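IS607 family transposase IS1535 (PDB 6DGB) is a serine recombinase that carries out transposition of an IS607-family element, probably binding DNA and exchanging its strands; its C-terminal catalytic domain is shown. Local coordinates at the interface of chains A and B. Coordinates in Å, arbitrary orientation; residue numbers count along the deposited sequence, not the author numbering. Chains: chain A/B, IS607 family transposase IS1535.

The interface of chains A and B. Residues chain A 105, 108, 136-137; chain B 112, 115-116, 119-120.
A bend at the thioether of A:Met108 (chi3 76°) turns its methyl CE toward B:Leu119 and B:Tyr120, while B:Met115, with CG beside its own backbone N (chi1 -68°), runs extended past it in the opposite direction. A:Met108 is set among side chains from successive turns of the B helix. Its CG meets the methyl CD2 of B:Leu112 at 3.6 Å, the two side chains crossing at about a right angle. Farther along, SD lies against CB of B:Met115, and B:Leu119 reaches in tip to tip, its CD1 3.8 Å from the same A:Met108 SD. The sulfur of B:Met115 in turn packs 3.8 Å from CA of A:Met108, against the backbone of the partner helix. A:Val105, one turn earlier, adds a looser flank, its CB 4.5 Å from CD1 of B:Leu119.

At the other end, B:Tyr120 faces the chain A tail. Ring carbon CE2 comes to 3.4 Å from the carbonyl O of A:Ala136, and the phenolic OH lies 3.5 Å from CG of A:Lys137, a contact with the aliphatic part of the lysine. Within chain B, CB of B:Leu119 sits over the centre of one ring face, 3.5 Å above the plane, and probably helps to hold the ring in place. SG of B:Cys116 packs loosely, 4.0 Å from CB of A:Ala136.

The patch is part of the two-fold dimer interface between catalytic domains and probably helps to hold the serine transposase dimer together. Helix 104-120 of each subunit packs against its counterpart, and the residues just after helix 125-135 of chain A lie against the C-terminal end of the B helix, at B:Tyr120.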
loop_
_atom_site.group_PDB
_atom_site.type_symbol
_atom_site.label_atom_id
_atom_site.label_comp_id
_atom_site.label_asym_id
_atom_site.label_seq_id
_atom_site.Cartn_x
_atom_site.Cartn_y
_atom_site.Cartn_z
ATOM N N VAL A 105 11.624 10.837 -3.321
ATOM C CA VAL A 105 12.187 10.952 -4.672
ATOM C C VAL A 105 12.723 9.584 -5.135
ATOM O O VAL A 105 12.508 9.191 -6.285
ATOM C CB VAL A 105 13.207 12.125 -4.770
ATOM C CG1 VAL A 105 14.177 12.150 -3.579
ATOM C CG2 VAL A 105 13.936 12.160 -6.115
ATOM N N MET A 108 9.675 7.623 -5.858
ATOM C CA MET A 108 9.082 8.098 -7.121
ATOM C C MET A 108 9.704 7.292 -8.283
ATOM O O MET A 108 9.007 6.911 -9.225
ATOM C CB MET A 108 9.363 9.601 -7.294
ATOM C CG MET A 108 8.264 10.379 -7.987
ATOM S SD MET A 108 8.162 12.142 -7.484
ATOM C CE MET A 108 9.556 12.850 -8.385
ATOM N N ALA A 136 9.556 16.078 -14.170
ATOM C CA ALA A 136 8.682 16.496 -13.087
ATOM C C ALA A 136 9.513 17.194 -12.018
ATOM O O ALA A 136 9.503 16.789 -10.852
ATOM C CB ALA A 136 7.977 15.282 -12.504
ATOM N N LYS A 137 10.263 18.236 -12.434
ATOM C CA LYS A 137 11.122 19.061 -11.576
ATOM C C LYS A 137 11.161 20.542 -12.014
ATOM O O LYS A 137 11.568 21.394 -11.217
ATOM C CB LYS A 137 12.552 18.486 -11.496
ATOM C CG LYS A 137 12.718 17.298 -10.557
ATOM C CD LYS A 137 14.179 17.027 -10.294
ATOM C CE LYS A 137 14.406 15.639 -9.751
ATOM N NZ LYS A 137 15.859 15.376 -9.550
ATOM N N LEU B 112 2.346 10.233 -8.782
ATOM C CA LEU B 112 3.278 11.309 -9.088
ATOM C C LEU B 112 2.741 12.667 -8.655
ATOM O O LEU B 112 3.537 13.465 -8.174
ATOM C CB LEU B 112 3.645 11.323 -10.565
ATOM C CG LEU B 112 4.776 10.404 -10.999
ATOM C CD1 LEU B 112 4.606 10.010 -12.451
ATOM C CD2 LEU B 112 6.137 11.081 -10.827
ATOM N N MET B 115 3.199 12.798 -4.765
ATOM C CA MET B 115 4.626 12.786 -4.508
ATOM C C MET B 115 5.260 14.109 -4.929
ATOM O O MET B 115 6.167 14.570 -4.252
ATOM C CB MET B 115 5.266 11.561 -5.175
ATOM C CG MET B 115 4.850 10.222 -4.530
ATOM S SD MET B 115 5.949 8.859 -5.030
ATOM C CE MET B 115 5.744 7.756 -3.655
ATOM N N CYS B 116 4.747 14.748 -5.992
ATOM C CA CYS B 116 5.176 16.081 -6.484
ATOM C C CYS B 116 4.684 17.174 -5.528
ATOM O O CYS B 116 5.387 18.159 -5.328
ATOM C CB CYS B 116 4.664 16.352 -7.901
ATOM S SG CYS B 116 5.637 15.585 -9.218
ATOM N N LEU B 119 6.861 17.157 -2.521
ATOM C CA LEU B 119 8.191 17.617 -2.902
ATOM C C LEU B 119 8.318 19.085 -3.284
ATOM O O LEU B 119 9.237 19.746 -2.807
ATOM C CB LEU B 119 8.726 16.753 -4.051
ATOM C CG LEU B 119 9.453 15.482 -3.657
ATOM C CD1 LEU B 119 9.395 14.461 -4.754
ATOM C CD2 LEU B 119 10.879 15.761 -3.296
ATOM N N TYR B 120 7.466 19.593 -4.193
ATOM C CA TYR B 120 7.635 20.962 -4.700
ATOM C C TYR B 120 6.442 21.875 -4.525
ATOM O O TYR B 120 6.451 22.987 -5.062
ATOM C CB TYR B 120 8.061 20.930 -6.181
ATOM C CG TYR B 120 8.881 19.712 -6.559
ATOM C CD1 TYR B 120 10.228 19.626 -6.228
ATOM C CD2 TYR B 120 8.300 18.635 -7.222
ATOM C CE1 TYR B 120 10.978 18.495 -6.541
ATOM C CE2 TYR B 120 9.045 17.508 -7.563
ATOM C CZ TYR B 120 10.386 17.441 -7.217
ATOM O OH TYR B 120 11.139 16.337 -7.537
#